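Local coordinates for transcriptional regulator, LacI family (Arthrobacter sp., PDB 4RKQ), which probably acts as a LacI-type transcription factor whose periplasmic-binding-protein-like region senses a small molecule, likely a sugar, and thereby controls gene expression, at residues His114-Ala119 / Gly152-Gly157; Ala121-Met124 / His130-Tyr133; Gly205-Leu210 / Cys221-Met226. All coordinates share one frame; numbering follows the deposited sequence. Where two conformers were deposited one is given.

Contact 1: His114-Ala119 / Gly152-Gly157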
loop_
_atom_site.group_PDB
_atom_site.type_symbol
_atom_site.label_atom_id
_atom_site.label_comp_id
_atom_site.label_asym_id
_atom_site.label_seq_id
_atom_site.Cartn_x
_atom_site.Cartn_y
_atom_site.Cartn_z
ATOM N N HIS A 114 -13.722 23.310 -2.117
ATOM C CA HIS A 114 -13.833 22.986 -3.498
ATOM C C HIS A 114 -14.170 21.506 -3.745
ATOM O O HIS A 114 -15.029 21.171 -4.575
ATOM C CB HIS A 114 -12.571 23.348 -4.204
ATOM C CG HIS A 114 -12.478 22.761 -5.563
ATOM N ND1 HIS A 114 -12.980 23.395 -6.673
ATOM C CD2 HIS A 114 -11.986 21.575 -5.991
ATOM C CE1 HIS A 114 -12.762 22.648 -7.735
ATOM N NE2 HIS A 114 -12.176 21.530 -7.348
ATOM N N ALA A 115 -13.492 20.610 -3.037
ATOM C CA ALA A 115 -13.749 19.175 -3.181
ATOM C C ALA A 115 -15.195 18.846 -2.817
ATOM O O ALA A 115 -15.840 18.033 -3.482
ATOM C CB ALA A 115 -12.801 18.361 -2.282
ATOM N N ALA A 116 -15.669 19.445 -1.730
ATOM C CA ALA A 116 -17.012 19.202 -1.218
ATOM C C ALA A 116 -18.040 19.658 -2.232
ATOM O O ALA A 116 -19.023 18.958 -2.490
ATOM C CB ALA A 116 -17.208 19.921 0.118
ATOM N N LYS A 117 -17.791 20.799 -2.849
ATOM C CA LYS A 117 -18.703 21.335 -3.841
ATOM C C LYS A 117 -18.766 20.425 -5.040
ATOM O O LYS A 117 -19.839 20.126 -5.531
ATOM C CB LYS A 117 -18.293 22.747 -4.270
ATOM C CG LYS A 117 -18.989 23.221 -5.541
ATOM C CD LYS A 117 -19.222 24.727 -5.567
ATOM C CE LYS A 117 -17.994 25.523 -5.975
ATOM N NZ LYS A 117 -17.740 25.488 -7.438
ATOM N N VAL A 118 -17.619 19.948 -5.498
ATOM C CA VAL A 118 -17.571 19.081 -6.656
ATOM C C VAL A 118 -18.223 17.724 -6.402
ATOM O O VAL A 118 -19.002 17.225 -7.233
ATOM C CB VAL A 118 -16.148 18.939 -7.200
ATOM C CG1 VAL A 118 -16.093 17.958 -8.350
ATOM C CG2 VAL A 118 -15.638 20.302 -7.669
ATOM N N ALA A 119 -17.957 17.144 -5.239
ATOM C CA ALA A 119 -18.432 15.783 -4.944
ATOM C C ALA A 119 -19.951 15.803 -4.750
ATOM O O ALA A 119 -20.659 14.975 -5.292
ATOM C CB ALA A 119 -17.755 15.236 -3.701
ATOM N N GLY A 152 -14.527 16.873 6.406
ATOM C CA GLY A 152 -15.879 16.508 6.834
ATOM C C GLY A 152 -16.733 17.734 7.121
ATOM O O GLY A 152 -17.897 17.765 6.745
ATOM N N LYS A 153 -16.168 18.733 7.798
ATOM C CA LYS A 153 -16.875 20.017 8.011
ATOM C C LYS A 153 -17.226 20.677 6.699
ATOM O O LYS A 153 -18.327 21.218 6.547
ATOM C CB LYS A 153 -16.056 20.969 8.918
ATOM C CG LYS A 153 -15.972 20.489 10.354
ATOM C CD LYS A 153 -15.045 21.329 11.241
ATOM C CE LYS A 153 -15.118 20.819 12.674
ATOM N NZ LYS A 153 -13.886 21.041 13.464
ATOM N N ALA A 154 -16.334 20.586 5.716
ATOM C CA ALA A 154 -16.578 21.189 4.424
ATOM C C ALA A 154 -17.758 20.533 3.714
ATOM O O ALA A 154 -18.569 21.214 3.132
ATOM C CB ALA A 154 -15.334 21.116 3.547
ATOM N N VAL A 155 -17.855 19.208 3.779
ATOM C CA VAL A 155 -18.976 18.494 3.154
ATOM C C VAL A 155 -20.310 18.818 3.858
ATOM O O VAL A 155 -21.324 19.083 3.195
ATOM C CB VAL A 155 -18.707 16.969 3.146
ATOM C CG1 VAL A 155 -19.927 16.182 2.667
ATOM C CG2 VAL A 155 -17.462 16.654 2.312
ATOM N N ALA A 156 -20.296 18.798 5.188
ATOM C CA ALA A 156 -21.492 19.090 5.979
ATOM C C ALA A 156 -21.983 20.506 5.712
ATOM O O ALA A 156 -23.176 20.725 5.535
ATOM C CB ALA A 156 -21.211 18.911 7.436
ATOM N N GLY A 157 -21.045 21.443 5.671
ATOM C CA GLY A 157 -21.289 22.796 5.233
ATOM C C GLY A 157 -21.979 22.879 3.892
ATOM O O GLY A 157 -22.962 23.592 3.761
#
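Ala116 sets its methyl group against the backbone of Ala154 and against N and CG2 of Val155, a small side chain pressed on a neighbouring helix rather than a deep interlock. CB of Ala116 lies 3.6 Å from O of Ala154 and 3.8 Å from N of Val155, so the methyl meets the peptide link between these two residues. Two side chains flank that link: CB of Ala116 is 4.1 Å from CB of Ala154 and 3.9 Å from CG2 of Val155. In the valine, CG1 is the branch anti to the backbone N (chi1 173°), which puts CG2 beside that N and against the methyl. With only a methyl between the backbones, CA of Ala116 comes within 4.8 Å of CA of Val155. The interface is small, 101 Å² in all, and purely van der Waals. More than half of that area, 61 Å², belongs to Ala116, and nearly all the remainder is shared about equally by Ala154 and Val155. The contact thus joins helix 112-125 to helix 150-161, with Ala119 and Val155 both resting on Leu196 of strand 194-197, while Val118 packs on Met242 of strand 240-243 and Leu280 of strand 273-281.

Contact 2: Ala121-Met124 / His130-Tyr133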
loop_
_atom_site.group_PDB
_atom_site.type_symbol
_atom_site.label_atom_id
_atom_site.label_comp_id
_atom_site.label_asym_id
_atom_site.label_seq_id
_atom_site.Cartn_x
_atom_site.Cartn_y
_atom_site.Cartn_z
ATOM N N ALA A 121 -21.994 18.022 -5.941
ATOM C CA ALA A 121 -22.600 18.333 -7.233
ATOM C C ALA A 121 -22.898 17.099 -8.028
ATOM O O ALA A 121 -23.913 17.041 -8.726
ATOM C CB ALA A 121 -21.714 19.250 -8.036
ATOM N N GLN A 122 -22.008 16.116 -7.945
ATOM C CA GLN A 122 -22.198 14.891 -8.688
ATOM C C GLN A 122 -23.418 14.179 -8.188
ATOM O O GLN A 122 -24.209 13.654 -8.979
ATOM C CB GLN A 122 -20.980 13.956 -8.581
ATOM C CG GLN A 122 -21.234 12.558 -9.136
ATOM C CD GLN A 122 -21.524 12.540 -10.631
ATOM O OE1 GLN A 122 -20.997 13.356 -11.385
ATOM N NE2 GLN A 122 -22.341 11.579 -11.066
ATOM N N LEU A 123 -23.577 14.130 -6.874
ATOM C CA LEU A 123 -24.737 13.436 -6.295
ATOM C C LEU A 123 -26.044 14.195 -6.611
ATOM O O LEU A 123 -27.066 13.587 -6.950
ATOM C CB LEU A 123 -24.564 13.237 -4.807
ATOM C CG LEU A 123 -23.391 12.310 -4.444
ATOM C CD1 LEU A 123 -23.335 12.084 -2.947
ATOM C CD2 LEU A 123 -23.486 10.969 -5.146
ATOM N N MET A 124 -25.996 15.518 -6.560
ATOM C CA MET A 124 -27.165 16.328 -6.940
ATOM C C MET A 124 -27.557 16.114 -8.392
ATOM O O MET A 124 -28.732 15.944 -8.694
ATOM C CB MET A 124 -26.906 17.812 -6.707
ATOM C CG MET A 124 -26.725 18.195 -5.263
ATOM S SD MET A 124 -28.075 17.885 -4.124
ATOM C CE MET A 124 -27.743 16.335 -3.389
ATOM N N HIS A 130 -31.137 10.943 -0.645
ATOM C CA HIS A 130 -30.878 10.607 0.754
ATOM C C HIS A 130 -29.384 10.354 0.938
ATOM O O HIS A 130 -28.904 9.239 0.812
ATOM C CB HIS A 130 -31.675 9.411 1.207
ATOM C CG HIS A 130 -33.155 9.619 1.147
ATOM N ND1 HIS A 130 -33.852 10.259 2.145
ATOM C CD2 HIS A 130 -34.068 9.281 0.204
ATOM C CE1 HIS A 130 -35.135 10.287 1.834
ATOM N NE2 HIS A 130 -35.291 9.708 0.656
ATOM N N ILE A 131 -28.657 11.417 1.209
ATOM C CA ILE A 131 -27.180 11.374 1.169
ATOM C C ILE A 131 -26.587 11.074 2.536
ATOM O O ILE A 131 -27.145 11.482 3.551
ATOM C CB ILE A 131 -26.643 12.703 0.622
ATOM C CG1 ILE A 131 -27.077 12.808 -0.832
ATOM C CG2 ILE A 131 -25.118 12.763 0.711
ATOM C CD1 ILE A 131 -26.753 14.109 -1.525
ATOM N N ALA A 132 -25.453 10.370 2.593
ATOM C CA ALA A 132 -24.774 10.159 3.880
ATOM C C ALA A 132 -23.304 10.454 3.700
ATOM O O ALA A 132 -22.779 10.256 2.614
ATOM C CB ALA A 132 -24.986 8.759 4.386
ATOM N N TYR A 133 -22.680 11.026 4.729
ATOM C CA TYR A 133 -21.227 11.298 4.710
ATOM C C TYR A 133 -20.666 10.430 5.800
ATOM O O TYR A 133 -21.160 10.446 6.901
ATOM C CB TYR A 133 -20.878 12.764 5.004
ATOM C CG TYR A 133 -19.377 12.964 5.105
ATOM C CD1 TYR A 133 -18.559 12.809 4.003
ATOM C CD2 TYR A 133 -18.784 13.256 6.328
ATOM C CE1 TYR A 133 -17.173 12.956 4.108
ATOM C CE2 TYR A 133 -17.418 13.423 6.439
ATOM C CZ TYR A 133 -16.618 13.276 5.342
ATOM O OH TYR A 133 -15.255 13.435 5.506
#
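Ile131 lays its CD1 methyl against the base of Leu123, CB of Leu123 lying 4.0 Å from CD1 of Ile131. A second pairing runs beside the first: CD1 of Leu123 sits 4.1 Å from CG2 of Ile131. The side chains cross at an angle, the leucine meeting the isoleucine with both its stem and one branch. Their torsions explain the reach. In Ile131, CG1 stands anti to the carbonyl carbon (chi1 -66°) and the chain then runs extended to CD1 (chi2 175°), which takes CD1 up to the leucine although CA of Leu123 and CA of Ile131 are 8.1 Å apart. Both residues are buried, and this is the well-packed part of the contact. The side of Met124 is looser. Met124 is partly exposed, and its thioether chain, bent at CG and again at the sulfur, curls its end round to Ile131; the modelled spacing of the two terminal methyls there is too short to be trusted, so only their general proximity can be accepted. Altogether 123 Å² is buried, more than half of it on Ile131. The contact closes a short turn from the end of helix 112-125 into strand 131-136. Around it, Ile131 also packs on Leu159 of helix 150-161, and Leu123 on Leu196 of strand 194-197 and on Ala222 and Ile224 of strand 222-225, so that the helix packs on several parallel strands of the sheet.

Contact 3: Gly205-Leu210 / Cys221-Met226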
loop_
_atom_site.group_PDB
_atom_site.type_symbol
_atom_site.label_atom_id
_atom_site.label_comp_id
_atom_site.label_asym_id
_atom_site.label_seq_id
_atom_site.Cartn_x
_atom_site.Cartn_y
_atom_site.Cartn_z
ATOM N N GLY A 205 -14.765 -0.100 2.106
ATOM C CA GLY A 205 -15.598 -0.744 3.097
ATOM C C GLY A 205 -17.103 -0.496 2.855
ATOM O O GLY A 205 -17.949 -1.376 3.076
ATOM N N VAL A 206 -17.423 0.714 2.423
ATOM C CA VAL A 206 -18.789 1.100 2.128
ATOM C C VAL A 206 -19.329 0.257 0.975
ATOM O O VAL A 206 -20.465 -0.245 1.056
ATOM C CB VAL A 206 -18.912 2.613 1.821
ATOM C CG1 VAL A 206 -20.322 2.977 1.349
ATOM C CG2 VAL A 206 -18.596 3.417 3.079
ATOM N N LEU A 207 -18.526 0.047 -0.068
ATOM C CA LEU A 207 -18.951 -0.808 -1.165
ATOM C C LEU A 207 -19.306 -2.187 -0.722
ATOM O O LEU A 207 -20.309 -2.730 -1.200
ATOM C CB LEU A 207 -17.910 -0.891 -2.271
ATOM C CG LEU A 207 -17.644 0.393 -3.048
ATOM C CD1 LEU A 207 -16.490 0.127 -3.988
ATOM C CD2 LEU A 207 -18.862 0.859 -3.831
ATOM N N LYS A 208 -18.514 -2.759 0.197
ATOM C CA LYS A 208 -18.767 -4.092 0.753
ATOM C C LYS A 208 -20.069 -4.136 1.574
ATOM O O LYS A 208 -20.819 -5.114 1.532
ATOM C CB LYS A 208 -17.572 -4.546 1.623
ATOM C CG LYS A 208 -17.242 -6.029 1.559
ATOM C CD LYS A 208 -15.998 -6.309 0.715
ATOM C CE LYS A 208 -16.251 -6.215 -0.789
ATOM N NZ LYS A 208 -16.159 -7.513 -1.519
ATOM N N ALA A 209 -20.338 -3.093 2.362
ATOM C CA ALA A 209 -21.607 -3.032 3.104
ATOM C C ALA A 209 -22.808 -2.941 2.129
ATOM O O ALA A 209 -23.849 -3.565 2.344
ATOM C CB ALA A 209 -21.644 -1.865 4.103
ATOM N N LEU A 210 -22.692 -2.113 1.098
ATOM C CA LEU A 210 -23.764 -1.997 0.129
ATOM C C LEU A 210 -23.998 -3.365 -0.559
ATOM O O LEU A 210 -25.123 -3.802 -0.719
ATOM C CB LEU A 210 -23.449 -0.905 -0.876
ATOM C CG LEU A 210 -23.583 0.510 -0.272
ATOM C CD1 LEU A 210 -22.870 1.544 -1.106
ATOM C CD2 LEU A 210 -25.059 0.886 -0.195
ATOM N N CYS A 221 -27.374 2.840 -5.082
ATOM C CA CYS A 221 -26.617 3.810 -4.241
ATOM C C CYS A 221 -25.267 4.172 -4.899
ATOM O O CYS A 221 -24.547 3.305 -5.395
ATOM C CB CYS A 221 -26.458 3.259 -2.818
ATOM S SG CYS A 221 -25.810 4.452 -1.580
ATOM N N ALA A 222 -24.993 5.467 -5.006
ATOM C CA ALA A 222 -23.749 5.956 -5.526
ATOM C C ALA A 222 -22.708 6.016 -4.391
ATOM O O ALA A 222 -23.051 6.164 -3.223
ATOM C CB ALA A 222 -23.957 7.327 -6.145
ATOM N N VAL A 223 -21.434 5.887 -4.739
ATOM C CA VAL A 223 -20.367 6.005 -3.744
ATOM C C VAL A 223 -19.252 6.858 -4.345
ATOM O O VAL A 223 -18.846 6.665 -5.529
ATOM C CB VAL A 223 -19.829 4.638 -3.275
ATOM C CG1 VAL A 223 -18.693 4.790 -2.251
ATOM C CG2 VAL A 223 -20.919 3.776 -2.675
ATOM N N ILE A 224 -18.813 7.846 -3.563
ATOM C CA ILE A 224 -17.679 8.651 -3.923
ATOM C C ILE A 224 -16.638 8.686 -2.795
ATOM O O ILE A 224 -16.950 8.947 -1.645
ATOM C CB ILE A 224 -18.071 10.102 -4.275
ATOM C CG1 ILE A 224 -19.139 10.137 -5.380
ATOM C CG2 ILE A 224 -16.838 10.862 -4.759
ATOM C CD1 ILE A 224 -19.609 11.533 -5.730
ATOM N N GLY A 225 -15.384 8.430 -3.147
ATOM C CA GLY A 225 -14.313 8.514 -2.162
ATOM C C GLY A 225 -13.453 9.752 -2.310
ATOM O O GLY A 225 -13.857 10.742 -2.906
ATOM N N MET A 226 -12.256 9.679 -1.743
ATOM C CA MET A 226 -11.244 10.705 -1.865
ATOM C C MET A 226 -9.860 10.047 -1.719
ATOM O O MET A 226 -9.625 9.241 -0.812
ATOM C CB MET A 226 -11.441 11.838 -0.809
ATOM C CG MET A 226 -10.226 12.771 -0.628
ATOM S SD MET A 226 -10.555 14.268 0.364
ATOM C CE MET A 226 -11.583 15.206 -0.767
#
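Leu210 and Val223 make the tightest meeting here, CD1 of Leu210 standing 3.4 Å from CG2 of Val223, closer than carbons usually pack, as the two side chains pass alongside one another pointing opposite ways. The other leucine branch covers Cys221: CD2 of Leu210 is 3.8 Å from CB and 3.9 Å from SG of Cys221. Val223 CG2 receives two more neighbours, CD2 of Leu207 at 3.8 Å and CG1 of Val206 at 4.1 Å, so one valine methyl is touched by three residues of the helix. It faces them because it stands anti to the carbonyl carbon of Val223 (chi1 179° for CG1). This is the return half of a beta-alpha-beta crossover, strand 194-197, helix 200-212, strand 222-225; the helix and strand segments run antiparallel at 166°, their axes 9.6 Å apart. Cutting Leu210 back to an alanine is likely to open a gap beside Cys221 and Val223, taking away the leucine's share of the cover over the sulfur and the valine methyl. Further out, Leu186 of helix 175-188 and Val217 pack on Leu210, Ile195 of strand 194-197 touches Val206 and Cys221, and the carbonyl O of Val223 accepts a hydrogen bond from Ser285 OG.

In the fold
Contacts 1 and 2 share helix 112-125, their centres 10 Å apart, and Tyr133 bridges them: its CD1 lies 3.9 Å from CG1 of Val155. Contact 3 is centred 12 Å from contact 2 and 17 Å from contact 1. Strand 222-225 connects it to both, for Val223 faces helix 200-212 while the alternate residues Ala222 and Ile224 face helix 112-125; CD2 of Leu123 is 3.8 Å from CB of Ala222. The contacts thus lie on both faces of one parallel sheet region, an alpha/beta layering consistent with the periplasmic-binding-protein-like family. A bound magnesium ion is about 8 Å from the Cys221 side chain and about 12 Å from that of Leu123, too distant for either to coordinate it.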